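Matching sites in chitinase from Paenibacillus sp., a protein that probably cleaves the beta-1,4 linkages of N-acetylglucosamine within chitin and chitodextrins as an endo-acting chitinase with two family 18 regions (PDB 5GZT (chain A, 2.10 Å), residues Y451-A456 and P474-I479), and in its relative N-acetylglucosaminidase from Paenibacillus barengoltzii (PDB 6INX (chain B, 1.43 Å), residues Y152-A157 and R175-V180). Structure 2 is superposed on structure 1 by the backbone atoms of these residues (RMSD 0.27 Å); each is numbered along its deposited sequence.

Structure 1 (5GZT).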
loop_
_atom_site.group_PDB
_atom_site.type_symbol
_atom_site.label_atom_id
_atom_site.label_comp_id
_atom_site.label_asym_id
_atom_site.label_seq_id
_atom_site.Cartn_x
_atom_site.Cartn_y
_atom_site.Cartn_z
ATOM N N TYR A 451 1.785 -10.047 13.142
ATOM C CA TYR A 451 1.301 -8.643 13.276
ATOM C C TYR A 451 2.414 -7.682 12.847
ATOM O O TYR A 451 3.568 -7.828 13.277
ATOM C CB TYR A 451 0.874 -8.274 14.734
ATOM C CG TYR A 451 -0.148 -9.260 15.304
ATOM C CD1 TYR A 451 -1.339 -9.497 14.627
ATOM C CD2 TYR A 451 0.120 -10.015 16.485
ATOM C CE1 TYR A 451 -2.261 -10.429 15.099
ATOM C CE2 TYR A 451 -0.802 -10.983 16.974
ATOM C CZ TYR A 451 -1.983 -11.188 16.273
ATOM O OH TYR A 451 -2.952 -12.074 16.670
ATOM N N GLU A 452 2.038 -6.670 12.060
ATOM C CA GLU A 452 2.955 -5.628 11.593
ATOM C C GLU A 452 3.094 -4.507 12.605
ATOM O O GLU A 452 2.164 -4.174 13.302
ATOM C CB GLU A 452 2.464 -5.032 10.261
ATOM C CG GLU A 452 2.569 -5.907 9.032
ATOM C CD GLU A 452 2.407 -5.101 7.701
ATOM O OE1 GLU A 452 1.813 -4.004 7.747
ATOM O OE2 GLU A 452 2.853 -5.561 6.602
ATOM N N LEU A 453 4.269 -3.928 12.684
ATOM C CA LEU A 453 4.482 -2.698 13.407
ATOM C C LEU A 453 5.201 -1.722 12.479
ATOM O O LEU A 453 6.221 -2.069 11.851
ATOM C CB LEU A 453 5.343 -2.908 14.628
ATOM C CG LEU A 453 5.532 -1.681 15.487
ATOM C CD1 LEU A 453 4.231 -1.242 16.172
ATOM C CD2 LEU A 453 6.590 -1.951 16.515
ATOM N N ALA A 454 4.685 -0.493 12.394
ATOM C CA ALA A 454 5.183 0.503 11.425
ATOM C C ALA A 454 5.025 1.867 11.996
ATOM O O ALA A 454 4.297 2.053 12.980
ATOM C CB ALA A 454 4.450 0.365 10.069
ATOM N N ILE A 455 5.758 2.821 11.447
ATOM C CA ILE A 455 5.561 4.201 11.766
ATOM C C ILE A 455 5.415 5.050 10.510
ATOM O O ILE A 455 5.845 4.629 9.422
ATOM C CB ILE A 455 6.711 4.792 12.608
ATOM C CG1 ILE A 455 8.031 4.884 11.826
ATOM C CG2 ILE A 455 6.840 3.967 13.890
ATOM C CD1 ILE A 455 9.114 5.645 12.563
ATOM N N ALA A 456 4.838 6.234 10.689
ATOM C CA ALA A 456 5.017 7.369 9.758
ATOM C C ALA A 456 6.066 8.310 10.282
ATOM O O ALA A 456 6.048 8.705 11.453
ATOM C CB ALA A 456 3.706 8.123 9.509
ATOM N N PRO A 474 15.057 -2.166 13.562
ATOM C CA PRO A 474 14.784 -3.593 13.777
ATOM C C PRO A 474 13.421 -3.927 14.345
ATOM O O PRO A 474 12.888 -5.001 14.087
ATOM C CB PRO A 474 15.898 -4.019 14.741
ATOM C CG PRO A 474 17.024 -3.143 14.392
ATOM C CD PRO A 474 16.379 -1.792 14.071
ATOM N N TYR A 475 12.790 -3.011 15.052
ATOM C CA TYR A 475 11.423 -3.287 15.489
ATOM C C TYR A 475 10.299 -3.111 14.446
ATOM O O TYR A 475 9.171 -3.577 14.687
ATOM C CB TYR A 475 11.137 -2.418 16.684
ATOM C CG TYR A 475 12.185 -2.506 17.739
ATOM C CD1 TYR A 475 12.604 -3.744 18.253
ATOM C CD2 TYR A 475 12.783 -1.332 18.252
ATOM C CE1 TYR A 475 13.603 -3.793 19.241
ATOM C CE2 TYR A 475 13.773 -1.372 19.227
ATOM C CZ TYR A 475 14.179 -2.594 19.726
ATOM O OH TYR A 475 15.153 -2.565 20.714
ATOM N N LEU A 476 10.604 -2.483 13.285
ATOM C CA LEU A 476 9.570 -2.014 12.318
ATOM C C LEU A 476 9.506 -2.846 11.053
ATOM O O LEU A 476 10.508 -3.111 10.488
ATOM C CB LEU A 476 9.868 -0.541 11.972
ATOM C CG LEU A 476 9.954 0.380 13.183
ATOM C CD1 LEU A 476 10.419 1.770 12.833
ATOM C CD2 LEU A 476 8.645 0.454 13.943
ATOM N N ASP A 477 8.349 -3.286 10.597
ATOM C CA ASP A 477 8.269 -3.827 9.232
ATOM C C ASP A 477 8.642 -2.820 8.107
ATOM O O ASP A 477 9.196 -3.205 7.028
ATOM C CB ASP A 477 6.872 -4.379 8.953
ATOM C CG ASP A 477 6.529 -5.595 9.833
ATOM O OD1 ASP A 477 6.247 -5.335 11.025
ATOM O OD2 ASP A 477 6.495 -6.746 9.291
ATOM N N TYR A 478 8.303 -1.552 8.334
ATOM C CA TYR A 478 8.674 -0.451 7.421
ATOM C C TYR A 478 8.443 0.882 8.040
ATOM O O TYR A 478 7.721 1.026 9.063
ATOM C CB TYR A 478 7.918 -0.604 6.092
ATOM C CG TYR A 478 6.453 -0.847 6.273
ATOM C CD1 TYR A 478 5.976 -2.102 6.498
ATOM C CD2 TYR A 478 5.505 0.210 6.170
ATOM C CE1 TYR A 478 4.625 -2.354 6.684
ATOM C CE2 TYR A 478 4.130 -0.044 6.312
ATOM C CZ TYR A 478 3.689 -1.301 6.604
ATOM O OH TYR A 478 2.346 -1.580 6.740
ATOM N N ILE A 479 9.118 1.874 7.463
ATOM C CA ILE A 479 8.877 3.266 7.732
ATOM C C ILE A 479 8.085 3.866 6.537
ATOM O O ILE A 479 8.513 3.800 5.372
ATOM C CB ILE A 479 10.181 4.015 7.967
ATOM C CG1 ILE A 479 10.924 3.417 9.197
ATOM C CG2 ILE A 479 9.900 5.481 8.221
ATOM C CD1 ILE A 479 12.295 3.973 9.383
#
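The Tyr478 ring carries the methyl of Ala454 over one face, CB 4.0 Å from the ring centroid in a CH-pi contact, while the carboxylate of Glu452 stands at the ring's edge, the two planes 71° apart. With Tyr478 CG between the backbone N and the carbonyl carbon (chi1 48°), the ring lies beside Ala454. The phenol OH gives a hydrogen bond of 2.7 Å to OE1 of Glu452, on the syn side, 32° out of the carboxylate plane; Tyr305 also bonds this OH, and His303 holds OE2. The Asp477 carboxylate, beside Glu452 CG, takes the N-H of Leu453 on OD1 at 2.9 Å, and Asp477 N returns a bond of 2.8 Å to Leu453 O; Thr252 and Tyr450 bind OD2. On the side of Ile455 and Ile479, Leu476 CD1 packs 4.1 Å from Ile455 CG1, its CD2 lies near Leu453, and Ile455 CG1 meets Ile479 CG2 at 4.1 Å. In this family 18 TIM barrel, strand 452-457 thus joins parallel strand 478-481 and the loop leading into it.

Structure 2 (6INX).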
loop_
_atom_site.group_PDB
_atom_site.type_symbol
_atom_site.label_atom_id
_atom_site.label_comp_id
_atom_site.label_asym_id
_atom_site.label_seq_id
_atom_site.Cartn_x
_atom_site.Cartn_y
_atom_site.Cartn_z
ATOM N N TYR B 152 2.000 -10.147 13.168
ATOM C CA TYR B 152 1.352 -8.855 13.340
ATOM C C TYR B 152 2.375 -7.781 12.997
ATOM O O TYR B 152 3.570 -7.959 13.245
ATOM C CB TYR B 152 0.845 -8.675 14.770
ATOM C CG TYR B 152 -0.427 -9.452 15.041
ATOM C CD1 TYR B 152 -1.618 -9.108 14.421
ATOM C CD2 TYR B 152 -0.435 -10.520 15.929
ATOM C CE1 TYR B 152 -2.783 -9.822 14.658
ATOM C CE2 TYR B 152 -1.590 -11.242 16.173
ATOM C CZ TYR B 152 -2.762 -10.882 15.539
ATOM O OH TYR B 152 -3.912 -11.595 15.786
ATOM N N TRP B 153 1.906 -6.694 12.387
ATOM C CA TRP B 153 2.755 -5.657 11.816
ATOM C C TRP B 153 2.918 -4.477 12.769
ATOM O O TRP B 153 2.002 -4.126 13.517
ATOM C CB TRP B 153 2.154 -5.134 10.508
ATOM C CG TRP B 153 2.100 -6.147 9.401
ATOM C CD1 TRP B 153 1.394 -7.318 9.391
ATOM C CD2 TRP B 153 2.761 -6.068 8.136
ATOM N NE1 TRP B 153 1.581 -7.973 8.200
ATOM C CE2 TRP B 153 2.420 -7.228 7.413
ATOM C CE3 TRP B 153 3.608 -5.129 7.544
ATOM C CZ2 TRP B 153 2.899 -7.477 6.130
ATOM C CZ3 TRP B 153 4.089 -5.378 6.274
ATOM C CH2 TRP B 153 3.729 -6.540 5.578
ATOM N N LEU B 154 4.084 -3.834 12.693
ATOM C CA LEU B 154 4.320 -2.565 13.376
ATOM C C LEU B 154 5.092 -1.677 12.418
ATOM O O LEU B 154 6.156 -2.067 11.932
ATOM C CB LEU B 154 5.113 -2.764 14.674
ATOM C CG LEU B 154 5.313 -1.499 15.517
ATOM C CD1 LEU B 154 3.972 -0.965 16.013
ATOM C CD2 LEU B 154 6.257 -1.798 16.676
ATOM N N THR B 155 4.541 -0.503 12.121
ATOM C CA THR B 155 5.195 0.474 11.263
ATOM C C THR B 155 5.114 1.824 11.956
ATOM O O THR B 155 4.465 1.968 12.995
ATOM C CB THR B 155 4.528 0.556 9.881
ATOM O OG1 THR B 155 3.191 1.038 10.028
ATOM C CG2 THR B 155 4.476 -0.816 9.201
ATOM N N ILE B 156 5.798 2.819 11.382
ATOM C CA ILE B 156 5.662 4.200 11.821
ATOM C C ILE B 156 5.509 5.082 10.597
ATOM O O ILE B 156 5.888 4.720 9.484
ATOM C CB ILE B 156 6.845 4.716 12.677
ATOM C CG1 ILE B 156 8.133 4.786 11.837
ATOM C CG2 ILE B 156 6.995 3.891 13.957
ATOM C CD1 ILE B 156 9.303 5.451 12.559
ATOM N N ALA B 157 4.931 6.255 10.822
ATOM C CA ALA B 157 5.049 7.362 9.887
ATOM C C ALA B 157 6.032 8.353 10.485
ATOM O O ALA B 157 5.876 8.770 11.644
ATOM C CB ALA B 157 3.699 8.049 9.689
ATOM N N ARG B 175 14.748 -1.634 13.543
ATOM C CA ARG B 175 14.825 -3.067 13.806
ATOM C C ARG B 175 13.476 -3.646 14.223
ATOM O O ARG B 175 13.209 -4.831 13.991
ATOM C CB ARG B 175 15.900 -3.316 14.870
ATOM C CG ARG B 175 15.529 -4.264 15.983
ATOM C CD ARG B 175 16.624 -4.275 17.052
ATOM N NE ARG B 175 16.264 -5.107 18.198
ATOM C CZ ARG B 175 16.564 -6.399 18.307
ATOM N NH1 ARG B 175 17.231 -7.012 17.338
ATOM N NH2 ARG B 175 16.197 -7.077 19.387
ATOM N N TYR B 176 12.602 -2.827 14.807
ATOM C CA TYR B 176 11.324 -3.301 15.323
ATOM C C TYR B 176 10.175 -3.124 14.345
ATOM O O TYR B 176 9.048 -3.522 14.656
ATOM C CB TYR B 176 11.000 -2.586 16.638
ATOM C CG TYR B 176 12.139 -2.725 17.601
ATOM C CD1 TYR B 176 12.455 -3.962 18.136
ATOM C CD2 TYR B 176 12.937 -1.638 17.929
ATOM C CE1 TYR B 176 13.517 -4.107 19.001
ATOM C CE2 TYR B 176 14.004 -1.776 18.798
ATOM C CZ TYR B 176 14.287 -3.016 19.325
ATOM O OH TYR B 176 15.353 -3.162 20.182
ATOM N N LEU B 177 10.437 -2.587 13.156
ATOM C CA LEU B 177 9.386 -2.179 12.236
ATOM C C LEU B 177 9.422 -2.989 10.947
ATOM O O LEU B 177 10.498 -3.321 10.436
ATOM C CB LEU B 177 9.558 -0.713 11.865
ATOM C CG LEU B 177 9.607 0.238 13.055
ATOM C CD1 LEU B 177 9.782 1.648 12.533
ATOM C CD2 LEU B 177 8.348 0.089 13.912
ATOM N N ASP B 178 8.236 -3.286 10.416
ATOM C CA ASP B 178 8.161 -3.898 9.093
ATOM C C ASP B 178 8.615 -2.927 8.019
ATOM O O ASP B 178 9.293 -3.320 7.062
ATOM C CB ASP B 178 6.736 -4.367 8.808
ATOM C CG ASP B 178 6.307 -5.495 9.713
ATOM O OD1 ASP B 178 6.502 -6.668 9.336
ATOM O OD2 ASP B 178 5.796 -5.221 10.808
ATOM N N PHE B 179 8.223 -1.662 8.142
ATOM C CA PHE B 179 8.764 -0.613 7.291
ATOM C C PHE B 179 8.553 0.734 7.967
ATOM O O PHE B 179 7.844 0.847 8.974
ATOM C CB PHE B 179 8.207 -0.640 5.859
ATOM C CG PHE B 179 6.703 -0.657 5.760
ATOM C CD1 PHE B 179 6.034 -1.837 5.473
ATOM C CD2 PHE B 179 5.959 0.505 5.893
ATOM C CE1 PHE B 179 4.655 -1.859 5.347
ATOM C CE2 PHE B 179 4.575 0.488 5.769
ATOM C CZ PHE B 179 3.925 -0.696 5.495
ATOM N N VAL B 180 9.232 1.742 7.414
ATOM C CA VAL B 180 9.169 3.130 7.856
ATOM C C VAL B 180 8.537 3.929 6.727
ATOM O O VAL B 180 9.073 3.966 5.614
ATOM C CB VAL B 180 10.575 3.674 8.156
ATOM C CG1 VAL B 180 10.513 5.158 8.565
ATOM C CG2 VAL B 180 11.266 2.828 9.211
#
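Over one face of the Phe179 ring sits the Thr155 methyl, CG2 at 3.7 Å from the centroid in a CH-pi contact; Trp153 CZ3 reaches Phe179 CE1 at 3.7 Å. One face of the Trp153 indole receives the Asp178 carboxylate, whose plane is 29° from that of the ring, with OD1 offset toward the rim. His29 packs against both aromatic rings. With OG1 between the backbone N and the carbonyl carbon (chi1 65°), Thr155 sends its methyl to Phe179 and its hydroxyl to Asp107. Asp178 takes the N-H of Leu154 on OD2 at 2.9 Å, and Asp178 N returns a bond of 2.8 Å to Leu154 O; Arg138 forms a salt bridge with OD2, and His151 binds OD1. On the side of Ile156 and Val180, Leu177 CD1 packs 3.6 Å from Ile156 CG1, its CD2 lies near Leu154, and Ile156 CG1 meets Val180 CG1 at 4.1 Å.

Comparison
The hydrogen bond from Tyr478(A) OH to Glu452(A) OE1, 2.7 Å long, is present in structure 1 alone, since Phe179(B) has no hydroxyl and Trp153(B) no carboxylate. The two positions touch in both structures, without this bond in structure 2. The backbone bonds to the aspartate are kept: Leu453(A) N to Asp477(A) OD1 and Leu154(B) N to Asp178(B) OD2 both measure 2.9 Å, and the return bonds from the aspartate N remain.

Trp153(B) follows Glu452(A) at first, CD2 and Glu452(A) CD being 1.1 Å apart after superposition; CD1, NE1, CE2, CZ2 and CH2 have no counterpart in Glu452(A), whereas OE1 of Glu452(A) has none in Trp153(B). The exchange adds bulk and removes a potential negative charge. Both CG atoms stay beside the aspartate. OG1 and CG2 of Thr155(B) have no counterpart in Ala454(A), while the CB atoms coincide and touch the ring in both. That ring itself is displaced, CZ of Tyr478(A) and CZ of Phe179(B) being 1.3 Å apart, perhaps in answer to the added methyl and the lost bond. Pro474(A) is matched by Arg175(B). Leu453(A), Ile455(A), Leu476(A) and Asp477(A) keep their place. Val180(B) lacks a counterpart to CD1 of Ile479(A), while its two methyls fall near CG1 and CG2 of the isoleucine and the touch on Ile156(B) persists.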